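Local coordinates for protein probable chitinase A (Chromobacterium violaceum, PDB 4TX8) that probably hydrolyses chitin as a family 18 endochitinase, and carries a small carbohydrate-binding module attached to its catalytic barrel, at residues A[48-54]-A[68-74]; A[122-126]-A[154-158]; A[140-144]-A[185-189]; A[264-268]-A[327-331]; A[279-283]-A[337-341]. All blocks are in the same frame, centred on the assembly; numbering follows the deposited sequence.

Contact 1 comes first along the chain, in the family 5/12 carbohydrate-binding module; the other four lie in the family 18 catalytic domain. Contacts 1 and 2 have centres about 17 Å apart, but Arg403 of helix 399-404 reaches both, packing on Thr72 and Pro73 and making a cation-pi contact with Phe124. Contacts 2 and 3 alternate along the chain around barrel strands 108-114, 135-143 and 176-182, with centres about 20 Å apart. Contacts 4 and 5, centres about 15 Å apart, also alternate and share the hairpin 326-328/336-338, where Phe327 O lies 2.9 Å from Phe337 N. Contacts 1 and 4, centres about 50 Å apart, lie on opposite sides of the chain's centre.

Contact 1. Residues A[48-54]-A[68-74]; sequences YTALVAH and PTLWTPG
The central strand and one edge strand of a three-stranded antiparallel sheet in the family 5/12 carbohydrate-binding module pair here: strands 48-50 and 71-73 run with axes 4.3 Å apart at 148°. Pro68 and Thr69 lead in with near-helical backbone angles; Pro68 O meets Leu51 CD1 at 3.3 Å. Leu70 O accepts from Leu51 N (2.8 Å), and Leu70 CD2 sits 3.6 Å from the His54 ring centroid, nearly on its normal, a CH-pi contact. Trp71 (chi1 m) pairs with Ala50 at a non-hydrogen-bonded site; its CZ3 lies 3.7 Å from Ala50 CB and its CE3 3.8 Å from Tyr48 CB. A water links Trp71 NE1 (2.9 Å) and His54 NE2 (2.8 Å). Thr72 and Thr49 form the hydrogen-bonded pair, Thr49 N to Thr72 O 2.7 Å and Thr72 N to Thr49 O 3.0 Å. Pro73 opposes Tyr48, whose OH bonds to Arg404 O in helix 399-404. At Gly74, whose positive phi (125°) suits glycine, the carbonyl O accepts from Thr49 OG1 at 2.9 Å.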
# COMPACT_ATOMS: atom_id res chain seq x y z
N TYR A 48 2.90 -21.92 12.15
CA TYR A 48 2.35 -22.48 10.94
C TYR A 48 1.83 -23.88 11.24
O TYR A 48 2.44 -24.63 12.00
CB TYR A 48 3.41 -22.54 9.84
CG TYR A 48 4.01 -21.20 9.44
CD1 TYR A 48 5.02 -20.62 10.19
CD2 TYR A 48 3.59 -20.55 8.28
CE1 TYR A 48 5.58 -19.40 9.81
CE2 TYR A 48 4.15 -19.35 7.90
CZ TYR A 48 5.15 -18.78 8.67
OH TYR A 48 5.70 -17.58 8.28
N THR A 49 0.69 -24.22 10.65
CA THR A 49 0.10 -25.53 10.82
C THR A 49 0.28 -26.35 9.55
O THR A 49 0.02 -25.86 8.45
CB THR A 49 -1.40 -25.43 11.17
OG1 THR A 49 -1.55 -24.68 12.38
CG2 THR A 49 -2.02 -26.80 11.35
N ALA A 50 0.72 -27.59 9.70
CA ALA A 50 0.96 -28.47 8.55
C ALA A 50 -0.34 -28.84 7.84
O ALA A 50 -1.32 -29.23 8.47
CB ALA A 50 1.70 -29.73 8.99
N LEU A 51 -0.32 -28.73 6.51
CA LEU A 51 -1.46 -29.08 5.68
C LEU A 51 -1.35 -30.51 5.16
O LEU A 51 -2.35 -31.14 4.83
CB LEU A 51 -1.59 -28.12 4.50
CG LEU A 51 -1.96 -26.68 4.84
CD1 LEU A 51 -1.78 -25.79 3.63
CD2 LEU A 51 -3.39 -26.63 5.35
N VAL A 52 -0.12 -31.00 5.08
CA VAL A 52 0.18 -32.29 4.48
C VAL A 52 1.19 -33.05 5.32
O VAL A 52 2.18 -32.48 5.78
CB VAL A 52 0.74 -32.13 3.05
CG1 VAL A 52 1.08 -33.48 2.45
CG2 VAL A 52 -0.24 -31.37 2.16
N ALA A 53 0.94 -34.34 5.55
CA ALA A 53 1.92 -35.20 6.20
C ALA A 53 3.12 -35.36 5.27
O ALA A 53 2.99 -35.89 4.17
CB ALA A 53 1.32 -36.55 6.55
N HIS A 54 4.28 -34.90 5.73
CA HIS A 54 5.47 -34.90 4.89
C HIS A 54 6.73 -34.75 5.71
O HIS A 54 6.69 -34.40 6.89
CB HIS A 54 5.41 -33.76 3.87
CG HIS A 54 5.67 -32.42 4.48
ND1 HIS A 54 4.79 -31.81 5.35
CD2 HIS A 54 6.74 -31.59 4.37
CE1 HIS A 54 5.29 -30.65 5.74
NE2 HIS A 54 6.47 -30.49 5.16
N PRO A 68 3.26 -22.63 0.88
CA PRO A 68 1.84 -22.56 1.26
C PRO A 68 1.06 -23.84 0.94
O PRO A 68 -0.03 -24.02 1.47
CB PRO A 68 1.32 -21.37 0.44
CG PRO A 68 2.23 -21.29 -0.72
CD PRO A 68 3.58 -21.74 -0.24
N THR A 69 1.61 -24.72 0.10
CA THR A 69 0.95 -26.01 -0.13
C THR A 69 1.24 -26.96 1.04
O THR A 69 0.59 -27.99 1.17
CB THR A 69 1.40 -26.68 -1.45
OG1 THR A 69 2.78 -27.06 -1.36
CG2 THR A 69 1.19 -25.74 -2.63
N LEU A 70 2.21 -26.61 1.88
CA LEU A 70 2.59 -27.45 3.01
C LEU A 70 2.20 -26.85 4.35
O LEU A 70 1.91 -27.58 5.31
CB LEU A 70 4.10 -27.73 3.00
CG LEU A 70 4.63 -28.72 1.97
CD1 LEU A 70 6.15 -28.78 2.06
CD2 LEU A 70 4.02 -30.10 2.19
N TRP A 71 2.22 -25.53 4.43
CA TRP A 71 2.03 -24.83 5.70
C TRP A 71 1.04 -23.68 5.58
O TRP A 71 1.10 -22.89 4.64
CB TRP A 71 3.36 -24.30 6.23
CG TRP A 71 4.38 -25.36 6.49
CD1 TRP A 71 5.38 -25.76 5.65
CD2 TRP A 71 4.49 -26.17 7.67
NE1 TRP A 71 6.11 -26.76 6.24
CE2 TRP A 71 5.58 -27.03 7.48
CE3 TRP A 71 3.77 -26.24 8.86
CZ2 TRP A 71 5.98 -27.96 8.44
CZ3 TRP A 71 4.16 -27.16 9.81
CH2 TRP A 71 5.25 -28.01 9.60
N THR A 72 0.13 -23.59 6.54
CA THR A 72 -0.73 -22.42 6.66
C THR A 72 -0.41 -21.69 7.96
O THR A 72 -0.23 -22.32 9.00
CB THR A 72 -2.23 -22.79 6.60
OG1 THR A 72 -3.02 -21.63 6.85
CG2 THR A 72 -2.57 -23.86 7.62
N PRO A 73 -0.33 -20.35 7.90
CA PRO A 73 -0.05 -19.54 9.09
C PRO A 73 -1.11 -19.73 10.16
O PRO A 73 -2.30 -19.77 9.83
CB PRO A 73 -0.07 -18.10 8.55
CG PRO A 73 0.20 -18.23 7.09
CD PRO A 73 -0.44 -19.53 6.69
N GLY A 74 -0.70 -19.85 11.42
CA GLY A 74 -1.64 -20.01 12.51
C GLY A 74 -1.37 -21.24 13.36
O GLY A 74 -0.51 -22.06 13.02
O HOH W 1 8.34 -28.47 5.57

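Contact 2. Residues A[122-126]-A[154-158]; sequences SAFPL and DPAAG
This is a loop-to-loop packing contact of the family 18 barrel, joining the connection between strands 108-114 and 135-143 to the turn between strand 149-150 and helix 160-171. Segment 122-126 is extended as far as Pro125, while Pro155, Ala156 and Ala157 form a short 3-10 turn. Two backbone bonds close that turn: Ala157 N to Asp154 O and Gly158 N to Pro155 O, both 2.9 Å. Asp154 (chi1 t) adds an Asx turn, its OD1 accepting from Ala156 N at 2.9 Å. The CA register pairs Pro125 with Ala157 (4.1 Å) and Ala123 with Ala156 (5.7 Å). Ala156 CB approaches Ala123 O at 3.6 Å and Ala123 CB at 4.3 Å; Pro125 CD lies 3.8 Å from Ala156 O. Phe124 (chi1 p) directs its CB away, and its ring meets Trp113 edge-to-face. Water 2 bridges Ala123 N (2.9 Å) and Asp154 OD2 (2.7 Å), and water 3 bridges Leu126 N (2.9 Å) and Ala157 O (2.7 Å). With no direct hydrogen bond between the segments, the chemistry implies small-residue van der Waals packing, with the polar linkage carried by two waters.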
# COMPACT_ATOMS: atom_id res chain seq x y z
N SER A 122 -3.14 -18.70 -1.03
CA SER A 122 -4.49 -18.27 -1.37
C SER A 122 -4.90 -17.07 -0.54
O SER A 122 -4.24 -16.72 0.44
CB SER A 122 -5.48 -19.42 -1.16
OG SER A 122 -5.72 -19.61 0.23
N ALA A 123 -6.01 -16.44 -0.93
CA ALA A 123 -6.61 -15.39 -0.12
C ALA A 123 -7.07 -15.98 1.21
O ALA A 123 -7.27 -17.19 1.32
CB ALA A 123 -7.77 -14.74 -0.85
N PHE A 124 -7.23 -15.13 2.21
CA PHE A 124 -7.69 -15.56 3.52
C PHE A 124 -8.74 -14.57 4.02
O PHE A 124 -8.73 -13.41 3.61
CB PHE A 124 -6.52 -15.69 4.49
CG PHE A 124 -5.88 -14.38 4.86
CD1 PHE A 124 -4.94 -13.79 4.02
CD2 PHE A 124 -6.20 -13.75 6.05
CE1 PHE A 124 -4.35 -12.58 4.37
CE2 PHE A 124 -5.61 -12.54 6.40
CZ PHE A 124 -4.69 -11.96 5.55
N PRO A 125 -9.65 -15.02 4.90
CA PRO A 125 -10.74 -14.17 5.40
C PRO A 125 -10.27 -12.84 6.00
O PRO A 125 -9.30 -12.79 6.75
CB PRO A 125 -11.39 -15.05 6.48
CG PRO A 125 -11.17 -16.44 5.97
CD PRO A 125 -9.80 -16.42 5.34
N LEU A 126 -10.98 -11.77 5.65
CA LEU A 126 -10.64 -10.42 6.09
C LEU A 126 -10.65 -10.29 7.61
O LEU A 126 -9.93 -9.48 8.18
CB LEU A 126 -11.61 -9.41 5.48
CG LEU A 126 -11.26 -7.93 5.65
CD1 LEU A 126 -10.13 -7.53 4.71
CD2 LEU A 126 -12.48 -7.05 5.43
N ASP A 154 -12.93 -13.04 -3.90
CA ASP A 154 -12.33 -14.37 -3.96
C ASP A 154 -13.03 -15.25 -2.92
O ASP A 154 -13.05 -14.91 -1.74
CB ASP A 154 -10.81 -14.30 -3.70
CG ASP A 154 -10.11 -15.63 -3.94
OD1 ASP A 154 -10.56 -16.67 -3.41
OD2 ASP A 154 -9.08 -15.64 -4.65
N PRO A 155 -13.61 -16.37 -3.37
CA PRO A 155 -14.40 -17.24 -2.49
C PRO A 155 -13.63 -17.78 -1.28
O PRO A 155 -14.24 -18.13 -0.28
CB PRO A 155 -14.83 -18.39 -3.42
CG PRO A 155 -13.86 -18.35 -4.55
CD PRO A 155 -13.53 -16.90 -4.74
N ALA A 156 -12.30 -17.83 -1.38
CA ALA A 156 -11.48 -18.28 -0.26
C ALA A 156 -11.59 -17.33 0.94
O ALA A 156 -11.26 -17.69 2.06
CB ALA A 156 -10.03 -18.43 -0.69
N ALA A 157 -12.06 -16.11 0.69
CA ALA A 157 -12.27 -15.14 1.75
C ALA A 157 -13.60 -15.37 2.46
O ALA A 157 -13.91 -14.73 3.46
CB ALA A 157 -12.22 -13.72 1.21
N GLY A 158 -14.39 -16.31 1.93
CA GLY A 158 -15.71 -16.59 2.46
C GLY A 158 -16.79 -16.03 1.55
O GLY A 158 -16.51 -15.60 0.44
O HOH W 2 -7.33 -17.30 -3.33
O HOH W 3 -13.65 -12.24 4.59

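Contact 3. Residues A[140-144]-A[185-189]; sequences FADDA and NGSVT
Phe140, preceded by a cis peptide bond, opens the last part of barrel strand 135-143, which ends beside the loop following the neighbouring parallel strand 176-182. That strand runs into the SxGG sequence of family 18, and residues 185-189 follow shortly after it. At Ala141 the carbonyl O receives a hydrogen bond from water 4 (3.0 Å), which in turn accepts from Asn185 N (2.9 Å); water 5 lies 2.6 Å from Ala141 O and 3.1 Å from Asn185 O. Asp142 (chi1 m) has its CA 5.0 Å from that of Asn185, and its OD1 accepts from Asn185 ND2 at 2.9 Å. The backbone link follows at Asp143, whose N donates to Asn185 O (2.9 Å, 163°). Asp143 (chi1 t) points its CB toward the loop, placing OD2 2.9 Å from Ser187 O; both are acceptors, so this is no hydrogen bond. The loop has a second tether, Val188 N bonding to Ser223 OG, and Val188's side chain is about 10 Å from those of the calcium ligands Asp218 and Glu220. The chemistry is thus almost wholly polar: one backbone bond, one amide-carboxylate bond and ordered water extend the strand pairing into the loop.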
# COMPACT_ATOMS: atom_id res chain seq x y z
N PHE A 140 -7.80 -6.51 -5.85
CA PHE A 140 -8.15 -5.20 -6.40
C PHE A 140 -9.58 -5.19 -6.92
O PHE A 140 -10.24 -6.23 -6.98
CB PHE A 140 -7.23 -4.81 -7.55
CG PHE A 140 -5.78 -4.68 -7.17
CD1 PHE A 140 -5.27 -3.46 -6.75
CD2 PHE A 140 -4.93 -5.76 -7.27
CE1 PHE A 140 -3.93 -3.32 -6.41
CE2 PHE A 140 -3.58 -5.64 -6.93
CZ PHE A 140 -3.09 -4.42 -6.50
N ALA A 141 -10.04 -4.02 -7.34
CA ALA A 141 -11.24 -3.92 -8.17
C ALA A 141 -10.86 -4.23 -9.61
O ALA A 141 -9.68 -4.18 -9.97
CB ALA A 141 -11.87 -2.54 -8.06
N ASP A 142 -11.85 -4.56 -10.44
CA ASP A 142 -11.59 -4.86 -11.85
C ASP A 142 -12.13 -3.78 -12.77
O ASP A 142 -13.28 -3.35 -12.64
CB ASP A 142 -12.19 -6.20 -12.25
CG ASP A 142 -11.61 -7.37 -11.49
OD1 ASP A 142 -10.41 -7.66 -11.68
OD2 ASP A 142 -12.35 -8.00 -10.70
N ASP A 143 -11.31 -3.36 -13.72
CA ASP A 143 -11.78 -2.58 -14.85
C ASP A 143 -12.79 -3.41 -15.63
O ASP A 143 -12.57 -4.60 -15.87
CB ASP A 143 -10.63 -2.16 -15.75
CG ASP A 143 -11.09 -1.60 -17.08
OD1 ASP A 143 -11.99 -0.73 -17.08
OD2 ASP A 143 -10.58 -2.04 -18.13
N ALA A 144 -13.90 -2.79 -16.04
CA ALA A 144 -14.95 -3.49 -16.77
C ALA A 144 -15.31 -2.79 -18.07
O ALA A 144 -15.96 -3.37 -18.94
CB ALA A 144 -16.18 -3.66 -15.89
N ASN A 185 -6.34 -6.22 -13.75
CA ASN A 185 -7.34 -5.42 -14.45
C ASN A 185 -7.34 -3.98 -13.95
O ASN A 185 -8.39 -3.43 -13.61
CB ASN A 185 -8.73 -6.04 -14.30
CG ASN A 185 -8.83 -7.40 -14.96
OD1 ASN A 185 -8.28 -7.63 -16.04
ND2 ASN A 185 -9.52 -8.33 -14.31
N GLY A 186 -6.16 -3.38 -13.89
CA GLY A 186 -6.01 -2.02 -13.39
C GLY A 186 -5.84 -0.99 -14.49
O GLY A 186 -5.25 0.07 -14.26
N SER A 187 -6.35 -1.29 -15.67
CA SER A 187 -6.28 -0.36 -16.80
C SER A 187 -7.61 0.37 -16.97
O SER A 187 -8.50 -0.11 -17.66
CB SER A 187 -5.92 -1.09 -18.09
OG SER A 187 -4.66 -1.74 -17.98
N VAL A 188 -7.72 1.53 -16.33
CA VAL A 188 -8.95 2.32 -16.39
C VAL A 188 -8.94 3.29 -17.57
O VAL A 188 -7.94 3.96 -17.82
CB VAL A 188 -9.16 3.11 -15.09
CG1 VAL A 188 -10.49 3.84 -15.11
CG2 VAL A 188 -9.07 2.18 -13.89
N THR A 189 -10.05 3.36 -18.30
CA THR A 189 -10.19 4.33 -19.37
C THR A 189 -11.10 5.48 -18.95
O THR A 189 -12.28 5.28 -18.66
CB THR A 189 -10.76 3.70 -20.66
OG1 THR A 189 -11.98 3.02 -20.36
CG2 THR A 189 -9.76 2.71 -21.25
O HOH W 4 -7.35 -5.74 -11.07
O HOH W 5 -8.85 -1.88 -10.98

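Contact 4. Residues A[264-268]-A[327-331]; sequences GFVAY and FPIAN
A two-stranded antiparallel hairpin, 326-328 with 336-338, follows helix 313-325 in the catalytic domain, and here the end of its first strand rests on the loop between strand 251-254 and helix 276-281. Gly264 to Val266 have helical-type backbone angles; Ala267 and Tyr268 are extended. Residues 327-329 are extended as well, and Ala330 (phi/psi -69°/53°) is the centre of an inverse gamma turn. The CA register pairs Phe265 with Ile329 at 4.6 Å and Ala267 with Ala330 at 5.4 Å. The direct hydrogen bond runs from Ala330 N to Gly264 O (2.9 Å, 168°). Beside it, Phe265 CA approaches Pro328 O at 3.4 Å in a well-directed CA-H...O contact (162°). Water 6 accepts from Tyr268 N (2.8 Å) and donates to Ala330 O (3.2 Å). Apolar packing surrounds these links. Phe265, chi1 t, brings its CB 3.7 Å from Phe327 CD2 and its CE1 3.6 Å from Pro328 CG, with Pro328 O near the plane of the Phe265 ring. Tyr268, also t, places CD1 3.5 Å from Ile329 CG2. Phe327 (chi1 p) and Phe265 both touch Met322 on helix 313-325, so this packing extends to the preceding helix. The arrangement is that of a hairpin inserted, in chain order, between barrel strands 288-292 and 345-350, its first strand and following turn docked on a neighbouring strand-to-helix loop.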
# COMPACT_ATOMS: atom_id res chain seq x y z
N GLY A 264 9.15 14.22 -11.31
CA GLY A 264 8.86 15.50 -11.94
C GLY A 264 9.88 16.58 -11.65
O GLY A 264 10.02 17.54 -12.42
N PHE A 265 10.59 16.44 -10.53
CA PHE A 265 11.64 17.38 -10.16
C PHE A 265 12.74 17.40 -11.21
O PHE A 265 13.36 18.42 -11.48
CB PHE A 265 12.22 17.01 -8.79
CG PHE A 265 13.41 17.83 -8.37
CD1 PHE A 265 13.36 19.22 -8.41
CD2 PHE A 265 14.57 17.22 -7.92
CE1 PHE A 265 14.46 19.98 -8.02
CE2 PHE A 265 15.67 17.97 -7.53
CZ PHE A 265 15.61 19.35 -7.58
N VAL A 266 12.95 16.24 -11.83
CA VAL A 266 14.11 16.00 -12.68
C VAL A 266 13.72 15.88 -14.16
O VAL A 266 14.52 16.19 -15.04
CB VAL A 266 14.85 14.73 -12.18
CG1 VAL A 266 14.92 13.65 -13.25
CG2 VAL A 266 16.22 15.10 -11.65
N ALA A 267 12.49 15.45 -14.41
CA ALA A 267 11.97 15.32 -15.77
C ALA A 267 10.45 15.44 -15.79
O ALA A 267 9.77 14.91 -14.92
CB ALA A 267 12.40 13.99 -16.38
N TYR A 268 9.91 16.16 -16.77
CA TYR A 268 8.47 16.31 -16.90
C TYR A 268 8.02 15.96 -18.32
O TYR A 268 8.15 16.77 -19.24
CB TYR A 268 8.02 17.73 -16.53
CG TYR A 268 6.54 17.85 -16.26
CD1 TYR A 268 5.98 17.26 -15.13
CD2 TYR A 268 5.70 18.54 -17.13
CE1 TYR A 268 4.62 17.36 -14.87
CE2 TYR A 268 4.34 18.65 -16.87
CZ TYR A 268 3.81 18.05 -15.74
OH TYR A 268 2.46 18.15 -15.48
N PHE A 327 8.46 21.11 -4.23
CA PHE A 327 9.66 21.10 -5.06
C PHE A 327 9.36 21.66 -6.45
O PHE A 327 8.22 21.60 -6.92
CB PHE A 327 10.24 19.69 -5.17
CG PHE A 327 9.28 18.67 -5.71
CD1 PHE A 327 8.43 17.97 -4.86
CD2 PHE A 327 9.23 18.40 -7.07
CE1 PHE A 327 7.55 17.02 -5.35
CE2 PHE A 327 8.35 17.45 -7.57
CZ PHE A 327 7.51 16.76 -6.71
N PRO A 328 10.38 22.22 -7.12
CA PRO A 328 10.18 22.72 -8.48
C PRO A 328 10.00 21.59 -9.49
O PRO A 328 10.55 20.51 -9.32
CB PRO A 328 11.46 23.52 -8.76
CG PRO A 328 12.48 22.95 -7.84
CD PRO A 328 11.73 22.53 -6.61
N ILE A 329 9.21 21.85 -10.52
CA ILE A 329 8.96 20.87 -11.56
C ILE A 329 9.76 21.25 -12.80
O ILE A 329 9.78 22.41 -13.19
CB ILE A 329 7.46 20.78 -11.90
CG1 ILE A 329 6.67 20.34 -10.66
CG2 ILE A 329 7.21 19.82 -13.05
CD1 ILE A 329 5.17 20.41 -10.83
N ALA A 330 10.43 20.28 -13.42
CA ALA A 330 11.17 20.54 -14.65
C ALA A 330 10.21 20.82 -15.82
O ALA A 330 10.29 20.20 -16.87
CB ALA A 330 12.07 19.36 -14.98
N ASN A 331 9.32 21.77 -15.59
CA ASN A 331 8.20 22.07 -16.48
C ASN A 331 8.60 22.61 -17.85
O ASN A 331 7.96 22.30 -18.86
CB ASN A 331 7.28 23.09 -15.80
CG ASN A 331 5.82 22.85 -16.10
OD1 ASN A 331 4.96 23.07 -15.25
ND2 ASN A 331 5.53 22.39 -17.31
O HOH W 6 11.53 17.76 -18.48

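Contact 5. Residues A[279-283]-A[337-341]; sequences IDGLR and FKGLR
Polar links centre on Arg283, which lies just beyond helix 276-281 and reaches the hairpin strand 336-338 and the residues after it. Its rotamer, chi1 p, chi2 t and chi3 p, brings the guanidinium to two successive carbonyls. Arg283 NH2 donates to Lys338 O at 2.8 Å (152°); Arg283 NH1 makes weak bonds to Lys338 O and to Gly339 O, each 3.2 Å long. Arg283 is also in a salt bridge with Asp280, NE to OD1 at 3.0 Å, and NH2 lies 3.2 Å from the same Asp280 OD1, so the helix end orients the guanidinium. Water 7 accepts from Lys338 N (2.7 Å) and donates weakly to Asp280 OD1 (3.5 Å). Packing contacts accompany these bonds: Lys338 CB lies over one face of the guanidinium, 3.6 Å from Arg283 NH2, and Leu340 CD2 is 3.5 Å from Arg283 NH1. Apolar contacts form on the helix itself. Ile279 (chi1 m) sets CG2 3.7 Å from Phe337 CE1, near the plane of that ring, and 4.0 Å from Leu340 CD1. Ile279 and Leu340 also touch Ile289 on barrel strand 288-292, joining helix, barrel and hairpin. Backbones stay apart, the nearest CA pair being Arg283 and Leu340 at 7.4 Å. The chemistry therefore implies a junction made by side chains: one arginine shared between a carboxylate and the Lys338 and Gly339 carbonyls, beside a buried aliphatic-aromatic contact.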
# COMPACT_ATOMS: atom_id res chain seq x y z
N ILE A 279 -2.55 14.77 -7.94
CA ILE A 279 -2.38 15.08 -6.52
C ILE A 279 -2.85 16.49 -6.21
O ILE A 279 -3.57 16.72 -5.24
CB ILE A 279 -0.91 14.94 -6.09
CG1 ILE A 279 -0.41 13.51 -6.33
CG2 ILE A 279 -0.74 15.32 -4.62
CD1 ILE A 279 1.10 13.38 -6.25
N ASP A 280 -2.43 17.44 -7.04
CA ASP A 280 -2.75 18.85 -6.81
C ASP A 280 -4.25 19.09 -6.87
O ASP A 280 -4.81 19.78 -6.03
CB ASP A 280 -2.03 19.73 -7.83
CG ASP A 280 -2.29 21.21 -7.60
OD1 ASP A 280 -2.24 21.66 -6.44
OD2 ASP A 280 -2.55 21.92 -8.60
N GLY A 281 -4.90 18.50 -7.87
CA GLY A 281 -6.34 18.64 -8.04
C GLY A 281 -7.16 18.01 -6.93
O GLY A 281 -8.29 18.43 -6.69
N LEU A 282 -6.61 17.02 -6.25
CA LEU A 282 -7.34 16.30 -5.21
C LEU A 282 -6.77 16.52 -3.81
O LEU A 282 -7.13 15.79 -2.88
CB LEU A 282 -7.36 14.80 -5.52
CG LEU A 282 -8.17 14.37 -6.73
CD1 LEU A 282 -7.89 12.92 -7.09
CD2 LEU A 282 -9.66 14.58 -6.48
N ARG A 283 -5.91 17.52 -3.65
CA ARG A 283 -5.18 17.69 -2.39
C ARG A 283 -6.11 17.93 -1.19
O ARG A 283 -5.80 17.51 -0.08
CB ARG A 283 -4.16 18.82 -2.50
CG ARG A 283 -4.74 20.22 -2.66
CD ARG A 283 -3.65 21.28 -2.55
NE ARG A 283 -2.56 21.06 -3.50
CZ ARG A 283 -1.30 20.78 -3.15
NH1 ARG A 283 -0.97 20.68 -1.87
NH2 ARG A 283 -0.38 20.59 -4.08
N PHE A 337 5.37 22.06 -7.43
CA PHE A 337 4.44 21.26 -6.66
C PHE A 337 4.34 21.82 -5.24
O PHE A 337 5.34 21.91 -4.54
CB PHE A 337 4.87 19.79 -6.61
CG PHE A 337 4.02 18.95 -5.70
CD1 PHE A 337 2.75 18.55 -6.09
CD2 PHE A 337 4.49 18.58 -4.45
CE1 PHE A 337 1.97 17.78 -5.25
CE2 PHE A 337 3.71 17.82 -3.60
CZ PHE A 337 2.45 17.41 -4.00
N LYS A 338 3.13 22.20 -4.84
CA LYS A 338 2.90 22.72 -3.49
C LYS A 338 2.82 21.58 -2.49
O LYS A 338 2.10 20.60 -2.71
CB LYS A 338 1.63 23.57 -3.45
CG LYS A 338 1.67 24.77 -4.37
CD LYS A 338 2.81 25.70 -3.99
CE LYS A 338 3.37 26.43 -5.20
NZ LYS A 338 4.50 27.32 -4.81
N GLY A 339 3.55 21.71 -1.39
CA GLY A 339 3.64 20.66 -0.39
C GLY A 339 2.32 20.27 0.24
O GLY A 339 1.38 21.06 0.28
N LEU A 340 2.26 19.04 0.74
CA LEU A 340 1.09 18.53 1.44
C LEU A 340 1.31 18.58 2.95
O LEU A 340 2.43 18.76 3.41
CB LEU A 340 0.79 17.09 1.01
CG LEU A 340 0.47 16.85 -0.46
CD1 LEU A 340 0.63 15.38 -0.81
CD2 LEU A 340 -0.94 17.32 -0.77
N ARG A 341 0.24 18.40 3.71
CA ARG A 341 0.36 18.25 5.15
C ARG A 341 1.05 16.93 5.47
O ARG A 341 0.88 15.95 4.75
CB ARG A 341 -1.01 18.30 5.83
CG ARG A 341 -1.78 19.59 5.63
CD ARG A 341 -3.01 19.60 6.52
NE ARG A 341 -3.70 18.31 6.47
CZ ARG A 341 -4.67 18.03 5.61
NH1 ARG A 341 -5.08 18.94 4.74
NH2 ARG A 341 -5.24 16.83 5.62
O HOH W 7 1.16 22.19 -6.75